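Local coordinates for DTDP-4-dehydrorhamnose reductase, rfbD ortholog (Clostridium acetobutylicum, PDB 1VL0), which probably catalyses the NAD(P)H-dependent reduction of dTDP-6-deoxy-L-lyxo-4-hexulose to dTDP-L-rhamnose, the final step of dTDP-L-rhamnose biosynthesis, at residues Met13-Gly19 with Asn65-Ala71; Val55-Asn60 with Ala100-Val104; Phe234-Gly238 with Leu283-Ile287. One frame throughout, in Å; residues are numbered along the deposited sequence.

Contact 1. Residues Met13-Gly19 with Asn65-Ala71. With NAI (1,4-dihydronicotinamide adenine dinucleotide), chain D.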
loop_
_atom_site.group_PDB
_atom_site.type_symbol
_atom_site.label_atom_id
_atom_site.label_comp_id
_atom_site.label_asym_id
_atom_site.label_seq_id
_atom_site.Cartn_x
_atom_site.Cartn_y
_atom_site.Cartn_z
HETATM N N MSE A 13 -5.687 25.661 -16.493
HETATM C CA MSE A 13 -5.127 24.383 -16.092
HETATM C C MSE A 13 -3.908 24.026 -16.936
HETATM O O MSE A 13 -3.952 24.079 -18.165
HETATM C CB MSE A 13 -6.168 23.277 -16.220
HETATM C CG MSE A 13 -6.061 22.238 -15.126
HETATM SE SE MSE A 13 -6.752 20.549 -15.740
HETATM C CE MSE A 13 -8.315 21.146 -16.804
ATOM N N LYS A 14 -2.840 23.629 -16.259
ATOM C CA LYS A 14 -1.600 23.295 -16.895
ATOM C C LYS A 14 -1.386 21.763 -16.811
ATOM O O LYS A 14 -1.285 21.185 -15.735
ATOM C CB LYS A 14 -0.504 24.077 -16.205
ATOM C CG LYS A 14 0.690 24.381 -17.065
ATOM C CD LYS A 14 1.813 25.018 -16.237
ATOM C CE LYS A 14 1.651 26.517 -15.981
ATOM N NZ LYS A 14 3.009 27.118 -15.783
ATOM N N ILE A 15 -1.299 21.137 -17.975
ATOM C CA ILE A 15 -1.114 19.720 -18.102
ATOM C C ILE A 15 0.222 19.384 -18.739
ATOM O O ILE A 15 0.422 19.636 -19.907
ATOM C CB ILE A 15 -2.244 19.115 -18.926
ATOM C CG1 ILE A 15 -3.587 19.374 -18.213
ATOM C CG2 ILE A 15 -2.031 17.603 -19.068
ATOM C CD1 ILE A 15 -4.806 18.911 -18.957
ATOM N N LEU A 16 1.101 18.773 -17.960
ATOM C CA LEU A 16 2.330 18.208 -18.476
ATOM C C LEU A 16 2.070 16.824 -18.993
ATOM O O LEU A 16 1.486 15.978 -18.276
ATOM C CB LEU A 16 3.386 18.153 -17.381
ATOM C CG LEU A 16 4.675 17.394 -17.677
ATOM C CD1 LEU A 16 5.501 18.066 -18.794
ATOM C CD2 LEU A 16 5.515 17.304 -16.404
ATOM N N ILE A 17 2.504 16.570 -20.229
ATOM C CA ILE A 17 2.462 15.234 -20.797
ATOM C C ILE A 17 3.872 14.762 -21.006
ATOM O O ILE A 17 4.651 15.440 -21.686
ATOM C CB ILE A 17 1.697 15.208 -22.143
ATOM C CG1 ILE A 17 0.291 15.757 -21.964
ATOM C CG2 ILE A 17 1.637 13.752 -22.715
ATOM C CD1 ILE A 17 -0.382 16.098 -23.299
ATOM N N THR A 18 4.211 13.617 -20.419
ATOM C CA THR A 18 5.501 12.982 -20.684
ATOM C C THR A 18 5.317 11.858 -21.665
ATOM O O THR A 18 4.259 11.153 -21.645
ATOM C CB THR A 18 6.227 12.511 -19.388
ATOM O OG1 THR A 18 5.390 11.686 -18.616
ATOM C CG2 THR A 18 6.455 13.641 -18.481
ATOM N N GLY A 19 6.331 11.650 -22.514
ATOM C CA GLY A 19 6.246 10.658 -23.613
ATOM C C GLY A 19 5.216 11.103 -24.633
ATOM O O GLY A 19 4.462 10.311 -25.199
ATOM N N ASN A 65 -0.582 21.381 -13.070
ATOM C CA ASN A 65 -1.675 20.924 -12.208
ATOM C C ASN A 65 -1.870 19.400 -12.306
ATOM O O ASN A 65 -2.429 18.778 -11.410
ATOM C CB ASN A 65 -2.967 21.605 -12.624
ATOM C CG ASN A 65 -2.883 23.065 -12.488
ATOM O OD1 ASN A 65 -2.727 23.797 -13.466
ATOM N ND2 ASN A 65 -2.845 23.500 -11.251
ATOM N N VAL A 66 -1.451 18.840 -13.441
ATOM C CA VAL A 66 -1.617 17.397 -13.749
ATOM C C VAL A 66 -0.428 17.020 -14.563
ATOM O O VAL A 66 0.022 17.821 -15.407
ATOM C CB VAL A 66 -2.822 17.077 -14.656
ATOM C CG1 VAL A 66 -3.063 15.527 -14.687
ATOM C CG2 VAL A 66 -4.057 17.828 -14.225
ATOM N N VAL A 67 0.112 15.831 -14.292
ATOM C CA VAL A 67 1.052 15.200 -15.173
ATOM C C VAL A 67 0.382 13.934 -15.656
ATOM O O VAL A 67 -0.186 13.165 -14.871
ATOM C CB VAL A 67 2.455 14.919 -14.511
ATOM C CG1 VAL A 67 2.354 14.080 -13.252
ATOM C CG2 VAL A 67 3.437 14.222 -15.510
ATOM N N ILE A 68 0.429 13.732 -16.969
ATOM C CA ILE A 68 0.041 12.492 -17.591
ATOM C C ILE A 68 1.277 11.803 -18.117
ATOM O O ILE A 68 1.934 12.283 -19.027
ATOM C CB ILE A 68 -0.963 12.708 -18.737
ATOM C CG1 ILE A 68 -2.169 13.476 -18.226
ATOM C CG2 ILE A 68 -1.497 11.403 -19.264
ATOM C CD1 ILE A 68 -3.142 13.938 -19.297
ATOM N N ASN A 69 1.566 10.627 -17.570
ATOM C CA ASN A 69 2.777 9.947 -17.974
ATOM C C ASN A 69 2.511 8.874 -19.021
ATOM O O ASN A 69 1.979 7.792 -18.698
ATOM C CB ASN A 69 3.477 9.313 -16.796
ATOM C CG ASN A 69 4.741 8.643 -17.205
ATOM O OD1 ASN A 69 5.410 9.108 -18.130
ATOM N ND2 ASN A 69 5.107 7.592 -16.520
ATOM N N CYS A 70 2.905 9.174 -20.265
ATOM C CA CYS A 70 2.754 8.251 -21.394
ATOM C C CYS A 70 4.077 7.629 -21.797
ATOM O O CYS A 70 4.129 6.855 -22.736
ATOM C CB CYS A 70 2.150 8.978 -22.598
ATOM S SG CYS A 70 0.571 9.768 -22.210
ATOM N N ALA A 71 5.146 7.981 -21.096
ATOM C CA ALA A 71 6.480 7.460 -21.412
ATOM C C ALA A 71 6.592 6.044 -20.868
ATOM O O ALA A 71 6.157 5.788 -19.763
ATOM C CB ALA A 71 7.526 8.315 -20.759
HETATM P PA NAI D . 4.886 4.776 -27.333
HETATM O O1A NAI D . 5.962 3.726 -27.337
HETATM O O2A NAI D . 4.195 4.955 -28.663
HETATM O O5B NAI D . 5.549 6.109 -26.734
HETATM C C5B NAI D . 6.236 6.003 -25.503
HETATM C C4B NAI D . 7.156 7.198 -25.289
HETATM O O4B NAI D . 8.097 6.900 -24.259
HETATM C C3B NAI D . 8.024 7.586 -26.485
HETATM O O3B NAI D . 7.636 8.850 -26.990
HETATM C C2B NAI D . 9.435 7.602 -25.878
HETATM O O2B NAI D . 10.355 8.491 -26.497
HETATM C C1B NAI D . 9.079 7.905 -24.419
HETATM N N9A NAI D . 10.152 7.864 -23.409
HETATM C C8A NAI D . 11.069 6.859 -23.271
HETATM N N7A NAI D . 11.905 7.184 -22.265
HETATM C C5A NAI D . 11.569 8.391 -21.756
HETATM C C6A NAI D . 12.117 9.158 -20.726
HETATM N N6A NAI D . 13.182 8.744 -20.056
HETATM N N1A NAI D . 11.549 10.372 -20.415
HETATM C C2A NAI D . 10.428 10.818 -21.122
HETATM N N3A NAI D . 9.904 10.082 -22.155
HETATM C C4A NAI D . 10.454 8.857 -22.472
HETATM O O3 NAI D . 3.856 4.422 -26.155
HETATM P PN NAI D . 2.275 4.104 -26.295
HETATM O O1N NAI D . 1.486 5.351 -26.280
HETATM O O2N NAI D . 2.111 2.997 -27.264
HETATM O O5D NAI D . 2.024 3.575 -24.786
HETATM C C5D NAI D . 1.449 4.466 -23.839
HETATM C C4D NAI D . 1.294 3.758 -22.519
HETATM O O4D NAI D . 0.465 2.582 -22.644
HETATM C C3D NAI D . 2.633 3.314 -21.932
HETATM O O3D NAI D . 2.612 3.771 -20.609
HETATM C C2D NAI D . 2.631 1.788 -22.017
HETATM O O2D NAI D . 3.323 1.069 -21.001
HETATM C C1D NAI D . 1.124 1.512 -21.964
HETATM N N1N NAI D . 0.728 0.268 -22.623
HETATM C C2N NAI D . 0.768 0.202 -23.997
HETATM C C3N NAI D . 0.362 -0.984 -24.607
HETATM C C7N NAI D . 0.704 -1.246 -26.043
HETATM O O7N NAI D . 0.022 -2.288 -26.688
HETATM N N7N NAI D . 1.626 -0.503 -26.670
HETATM C C4N NAI D . -0.076 -2.061 -23.825
HETATM C C5N NAI D . -0.109 -1.978 -22.433
HETATM C C6N NAI D . 0.308 -0.781 -21.860
#

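Contact 2. Residues Val55-Asn60 with Ala100-Val104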
loop_
_atom_site.group_PDB
_atom_site.type_symbol
_atom_site.label_atom_id
_atom_site.label_comp_id
_atom_site.label_asym_id
_atom_site.label_seq_id
_atom_site.Cartn_x
_atom_site.Cartn_y
_atom_site.Cartn_z
ATOM N N VAL A 55 13.720 16.218 -13.022
ATOM C CA VAL A 55 12.274 16.180 -12.814
ATOM C C VAL A 55 11.792 17.161 -11.719
ATOM O O VAL A 55 10.826 17.921 -11.934
ATOM C CB VAL A 55 11.803 14.799 -12.513
ATOM C CG1 VAL A 55 10.353 14.836 -12.104
ATOM C CG2 VAL A 55 11.966 13.923 -13.728
ATOM N N ASN A 56 12.482 17.182 -10.576
ATOM C CA ASN A 56 12.141 18.110 -9.496
ATOM C C ASN A 56 12.197 19.560 -9.936
ATOM O O ASN A 56 11.300 20.327 -9.659
ATOM C CB ASN A 56 13.030 17.919 -8.249
ATOM C CG ASN A 56 12.871 16.545 -7.604
ATOM O OD1 ASN A 56 11.951 15.792 -7.905
ATOM N ND2 ASN A 56 13.802 16.207 -6.722
ATOM N N LYS A 57 13.272 19.923 -10.614
ATOM C CA LYS A 57 13.453 21.290 -11.075
ATOM C C LYS A 57 12.355 21.712 -12.037
ATOM O O LYS A 57 11.834 22.806 -11.958
ATOM C CB LYS A 57 14.810 21.423 -11.769
ATOM C CG LYS A 57 15.195 22.871 -12.072
ATOM C CD LYS A 57 16.020 22.989 -13.339
ATOM C CE LYS A 57 17.467 22.652 -13.105
ATOM N NZ LYS A 57 18.232 23.886 -12.771
ATOM N N PHE A 58 12.029 20.838 -12.966
ATOM C CA PHE A 58 11.006 21.108 -13.978
ATOM C C PHE A 58 9.660 21.395 -13.302
ATOM O O PHE A 58 9.002 22.403 -13.569
ATOM C CB PHE A 58 10.886 19.899 -14.917
ATOM C CG PHE A 58 10.083 20.163 -16.148
ATOM C CD1 PHE A 58 8.687 20.105 -16.103
ATOM C CD2 PHE A 58 10.717 20.471 -17.364
ATOM C CE1 PHE A 58 7.929 20.336 -17.235
ATOM C CE2 PHE A 58 9.967 20.694 -18.502
ATOM C CZ PHE A 58 8.574 20.630 -18.441
ATOM N N PHE A 59 9.255 20.501 -12.408
ATOM C CA PHE A 59 7.987 20.715 -11.686
ATOM C C PHE A 59 7.981 21.980 -10.830
ATOM O O PHE A 59 6.991 22.690 -10.775
ATOM C CB PHE A 59 7.686 19.521 -10.821
ATOM C CG PHE A 59 6.976 18.414 -11.559
ATOM C CD1 PHE A 59 7.637 17.652 -12.502
ATOM C CD2 PHE A 59 5.642 18.151 -11.320
ATOM C CE1 PHE A 59 6.964 16.585 -13.162
ATOM C CE2 PHE A 59 4.971 17.160 -12.017
ATOM C CZ PHE A 59 5.642 16.374 -12.921
ATOM N N ASN A 60 9.088 22.250 -10.148
ATOM C CA ASN A 60 9.168 23.430 -9.285
ATOM C C ASN A 60 9.077 24.726 -10.093
ATOM O O ASN A 60 8.515 25.689 -9.594
ATOM C CB ASN A 60 10.436 23.428 -8.429
ATOM C CG ASN A 60 10.441 22.310 -7.380
ATOM O OD1 ASN A 60 9.415 21.734 -7.050
ATOM N ND2 ASN A 60 11.610 22.024 -6.840
ATOM N N ALA A 100 7.348 14.517 -7.460
ATOM C CA ALA A 100 7.559 15.900 -7.923
ATOM C C ALA A 100 6.196 16.561 -8.052
ATOM O O ALA A 100 6.027 17.685 -7.695
ATOM C CB ALA A 100 8.298 15.903 -9.233
ATOM N N ALA A 101 5.228 15.840 -8.607
ATOM C CA ALA A 101 3.842 16.298 -8.645
ATOM C C ALA A 101 3.336 16.629 -7.256
ATOM O O ALA A 101 2.841 17.731 -7.020
ATOM C CB ALA A 101 2.936 15.266 -9.329
ATOM N N TYR A 102 3.420 15.681 -6.340
ATOM C CA TYR A 102 3.033 15.911 -4.952
ATOM C C TYR A 102 3.590 17.194 -4.337
ATOM O O TYR A 102 2.890 17.917 -3.665
ATOM C CB TYR A 102 3.401 14.716 -4.071
ATOM C CG TYR A 102 2.911 14.874 -2.651
ATOM C CD1 TYR A 102 1.592 14.639 -2.328
ATOM C CD2 TYR A 102 3.773 15.315 -1.630
ATOM C CE1 TYR A 102 1.130 14.810 -1.027
ATOM C CE2 TYR A 102 3.319 15.517 -0.333
ATOM C CZ TYR A 102 1.989 15.259 -0.031
ATOM O OH TYR A 102 1.477 15.421 1.237
ATOM N N SER A 103 4.857 17.467 -4.589
ATOM C CA SER A 103 5.513 18.644 -4.058
ATOM C C SER A 103 4.864 19.919 -4.514
ATOM O O SER A 103 4.932 20.880 -3.783
ATOM C CB SER A 103 7.001 18.646 -4.427
ATOM O OG SER A 103 7.621 17.536 -3.754
ATOM N N VAL A 104 4.220 19.930 -5.685
ATOM C CA VAL A 104 3.568 21.160 -6.193
ATOM C C VAL A 104 2.026 21.088 -6.167
ATOM O O VAL A 104 1.338 21.967 -6.701
ATOM C CB VAL A 104 4.119 21.556 -7.613
ATOM C CG1 VAL A 104 5.603 21.812 -7.506
ATOM C CG2 VAL A 104 3.849 20.457 -8.684
HETATM O O HOH W 1 8.885 18.955 -7.381
#

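Contact 3. Residues Phe234-Gly238 with Leu283-Ile287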
loop_
_atom_site.group_PDB
_atom_site.type_symbol
_atom_site.label_atom_id
_atom_site.label_comp_id
_atom_site.label_asym_id
_atom_site.label_seq_id
_atom_site.Cartn_x
_atom_site.Cartn_y
_atom_site.Cartn_z
ATOM N N PHE A 234 -7.722 -7.072 -42.190
ATOM C CA PHE A 234 -7.694 -7.383 -43.625
ATOM C C PHE A 234 -9.094 -7.316 -44.294
ATOM O O PHE A 234 -9.227 -6.849 -45.436
ATOM C CB PHE A 234 -7.010 -8.739 -43.854
ATOM C CG PHE A 234 -5.565 -8.758 -43.419
ATOM C CD1 PHE A 234 -4.695 -7.722 -43.781
ATOM C CD2 PHE A 234 -5.076 -9.803 -42.638
ATOM C CE1 PHE A 234 -3.369 -7.743 -43.380
ATOM C CE2 PHE A 234 -3.728 -9.846 -42.234
ATOM C CZ PHE A 234 -2.873 -8.811 -42.605
ATOM N N ARG A 235 -10.137 -7.686 -43.540
ATOM C CA ARG A 235 -11.496 -7.431 -43.985
ATOM C C ARG A 235 -11.773 -5.941 -44.233
ATOM O O ARG A 235 -12.336 -5.553 -45.271
ATOM C CB ARG A 235 -12.504 -7.992 -42.997
ATOM C CG ARG A 235 -13.925 -8.021 -43.526
ATOM C CD ARG A 235 -15.009 -8.230 -42.480
ATOM N NE ARG A 235 -15.172 -7.080 -41.577
ATOM C CZ ARG A 235 -15.906 -5.999 -41.833
ATOM N NH1 ARG A 235 -16.566 -5.868 -42.952
ATOM N NH2 ARG A 235 -15.948 -5.008 -40.966
ATOM N N LEU A 236 -11.334 -5.105 -43.321
ATOM C CA LEU A 236 -11.560 -3.658 -43.436
ATOM C C LEU A 236 -10.737 -2.994 -44.538
ATOM O O LEU A 236 -11.198 -2.040 -45.190
ATOM C CB LEU A 236 -11.262 -2.988 -42.095
ATOM C CG LEU A 236 -12.296 -3.150 -40.975
ATOM C CD1 LEU A 236 -11.700 -2.693 -39.649
ATOM C CD2 LEU A 236 -13.582 -2.393 -41.255
ATOM N N THR A 237 -9.504 -3.451 -44.748
ATOM C CA THR A 237 -8.600 -2.791 -45.728
ATOM C C THR A 237 -8.802 -3.349 -47.137
ATOM O O THR A 237 -8.461 -2.699 -48.128
ATOM C CB THR A 237 -7.135 -3.010 -45.354
ATOM O OG1 THR A 237 -6.954 -4.409 -45.072
ATOM C CG2 THR A 237 -6.776 -2.280 -44.075
ATOM N N GLY A 238 -9.333 -4.570 -47.198
ATOM C CA GLY A 238 -9.576 -5.264 -48.445
ATOM C C GLY A 238 -8.394 -6.067 -48.927
ATOM O O GLY A 238 -8.432 -6.637 -50.017
ATOM N N LEU A 283 -11.726 0.339 -34.359
ATOM C CA LEU A 283 -10.746 -0.116 -35.324
ATOM C C LEU A 283 -11.120 0.404 -36.725
ATOM O O LEU A 283 -10.258 1.008 -37.443
ATOM C CB LEU A 283 -10.664 -1.646 -35.286
ATOM C CG LEU A 283 -9.686 -2.184 -36.327
ATOM C CD1 LEU A 283 -8.222 -1.579 -36.187
ATOM C CD2 LEU A 283 -9.692 -3.672 -36.354
ATOM N N LYS A 284 -12.395 0.289 -37.082
ATOM C CA LYS A 284 -12.856 0.842 -38.367
ATOM C C LYS A 284 -12.561 2.333 -38.471
ATOM O O LYS A 284 -12.116 2.811 -39.533
ATOM C CB LYS A 284 -14.337 0.595 -38.617
ATOM C CG LYS A 284 -14.755 1.012 -40.029
ATOM C CD LYS A 284 -16.111 0.523 -40.477
ATOM C CE LYS A 284 -16.296 0.762 -41.993
ATOM N NZ LYS A 284 -16.027 2.210 -42.415
ATOM N N GLU A 285 -12.802 3.086 -37.405
ATOM C CA GLU A 285 -12.548 4.547 -37.422
ATOM C C GLU A 285 -11.049 4.798 -37.694
ATOM O O GLU A 285 -10.641 5.721 -38.399
ATOM C CB GLU A 285 -13.015 5.151 -36.109
ATOM C CG GLU A 285 -12.709 6.616 -35.890
ATOM C CD GLU A 285 -12.890 7.071 -34.431
ATOM O OE1 GLU A 285 -12.118 6.622 -33.538
ATOM O OE2 GLU A 285 -13.785 7.921 -34.162
ATOM N N TYR A 286 -10.216 3.954 -37.130
ATOM C CA TYR A 286 -8.778 4.097 -37.251
ATOM C C TYR A 286 -8.293 3.775 -38.651
ATOM O O TYR A 286 -7.505 4.550 -39.234
ATOM C CB TYR A 286 -8.051 3.228 -36.221
ATOM C CG TYR A 286 -6.537 3.301 -36.309
ATOM C CD1 TYR A 286 -5.857 4.446 -35.943
ATOM C CD2 TYR A 286 -5.814 2.223 -36.724
ATOM C CE1 TYR A 286 -4.482 4.514 -36.022
ATOM C CE2 TYR A 286 -4.441 2.259 -36.797
ATOM C CZ TYR A 286 -3.776 3.402 -36.449
ATOM O OH TYR A 286 -2.418 3.411 -36.540
ATOM N N ILE A 287 -8.729 2.649 -39.187
ATOM C CA ILE A 287 -8.390 2.241 -40.542
ATOM C C ILE A 287 -8.850 3.314 -41.538
ATOM O O ILE A 287 -8.089 3.644 -42.441
ATOM C CB ILE A 287 -9.024 0.867 -40.916
ATOM C CG1 ILE A 287 -8.570 -0.245 -39.996
ATOM C CG2 ILE A 287 -8.739 0.474 -42.382
ATOM C CD1 ILE A 287 -7.209 -0.600 -40.087
#

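Contact 1. Residues Met13-Gly19 with Asn65-Ala71
The carboxamide oxygen of Asn69 is gripped from both faces of its plane at the point where two parallel strands end beside the bound dinucleotide. Thr18 OG1 donates to Asn69 OD1 at 2.6 Å, tilted 25° from the carbonyl plane, while the backbone N of Ala71 comes over the opposite face, well above the plane, and closes an Asx turn. Asn69 reaches across because its CG lies anti to the backbone N (chi1 -179°), and a hydrogen bond from ND2 to Gln110 fixes the other end of the amide. The result is a buried polar group held at three points just where the chain turns toward the cofactor.

Between the ends the pairing is regular parallel sheet: Leu16 N donates to Val66 O, Ile68 N to Leu16 O at 2.8 Å, and Thr18 N to Ile68 O. The far end is closed by another asparagine. Asn65 OD1 takes the N-H of Lys14 at 2.8 Å on a lone pair in the carbonyl plane, and Lys14 O in turn receives both Asn65 N and Val66 N.

Side chains alternate across the sheet. Ile15 CG2 meets Ile68 CD1 at 3.8 Å on one face; on the other, Leu16 and Val67 lie alongside each other, CD2 to CG2. Gly19, with positive phi, and Ala71 border the adenine, whose N3A lies 3.3 Å from Ala71 CB, at the C-terminal edge of the parallel sheet, as in Rossmann folds.

Strand 13-18 is flanked on its other edge by strand 37-42, while 66-69 pairs onward with 107-113. Helix 23-32 covers the face of Ile17 and Ile68, and helix 83-104 packs on that of Thr18, Val67 and Asn69.

Contact 2. Residues Val55-Asn60 with Ala100-Val104
Helices 52-62 and 83-104 run in nearly the same direction here, their local axes 9.1 Å apart at closest approach and inclined by 30°, with Asn56 and Ala100 bringing the backbones nearest. Phe59 packs against Ala100 close to this point. The methyl of Ala100 sits over one face of the Phe59 ring, 3.9 Å from CB to the ring centroid and 22° off the normal, a CH-pi contact displaced toward the rim. The same methyl meets Val55 CG1 at 3.7 Å, a branch placed beside it because it stands anti to its own backbone nitrogen (chi1 172°). Ala100 is thus wedged between residues one helical turn apart.

The ring lies across the second helix, with its CD2-CE2 side against it. Phe59 CE2 lies 3.9 Å from Ala101 CB, and Val104 CG2 approaches the ring edge in its plane, at 3.9 Å from CD2. Val104 also uses its other branch: CG1 touches the backbone O of Phe59 and Asn60 OD1, so one valine spans the aromatic and polar parts of the interface.

No direct hydrogen bond joins the segments. Instead, a water donates to Asn60 OD1 at 2.8 Å and to Ala100 O at 3.1 Å, bridging an amide side chain to a helix carbonyl at the more exposed margin. Phe59 is buried, whereas the water-bridged Asn60 is exposed.

Inward, Phe59 rests on Leu16 of strand 13-18 and on Pro64, and both Val55 and Phe59 touch Leu97 of helix 83-104. Outward, Ser103 is hydrogen-bonded to Lys154 of a second subunit, and Asn56 packs on Glu210 of that subunit. The two helices thus lie between the central sheet and the assembly interface.

Contact 3. Residues Phe234-Gly238 with Leu283-Ile287
Leu236 spreads its two methyl branches over the helix bearing Leu283, Lys284 and Ile287, and supplies most of this apolar contact. CD1 meets Leu283 CG at 3.9 Å and Ile287 CG1 at 4.0 Å, entering between residues one turn apart. CD2 goes instead to the aliphatic stem of Lys284, 3.8 Å from its CG. The lysine stem starts anti to the backbone N (chi1 -173°) and runs on extended, covering the leucine with methylenes while its ammonium leads away to a salt bridge with Asp288.

Thr237 adds a second point of packing: its CG2 touches Ile287 CG2 at 3.8 Å, the two side chains crossing at about a right angle. Its OG1 is hydrogen-bonded back to Ile233 O, within its own helix, and the methyl is what faces the partner. Gly238 then ends the helix with positive phi.

This is plain helix-helix packing, held by van der Waals contact, with no hydrogen bond across it. Helix 226-237 here meets the C-terminal helix 279-290, whose Leu283 also lies on Phe229 and Glu232. Helix 170-180 forms a third neighbour, with Met174 touching Phe234 and Val171 touching Ile287.

Contacts 1 and 2 form one continuous piece of the nucleotide-binding half, their centres 12 Å apart and their segments alternating along the chain. Strand 66-69 follows helix 52-62 directly, and the two layers touch where Val67 CB meets Phe59 CZ at 3.8 Å. Together they show the alpha/beta layering of a Rossmann fold, parallel strands carrying the cofactor site and paired helices covering one face. Contact 3 comes later in the chain, its centre about 31 Å from that of contact 1 and 42 Å from that of contact 2, on the opposite side of the chain's centre from contact 2. With the Leu283 side chain about 13 Å from the dinucleotide, it is structural packing away from the cofactor site.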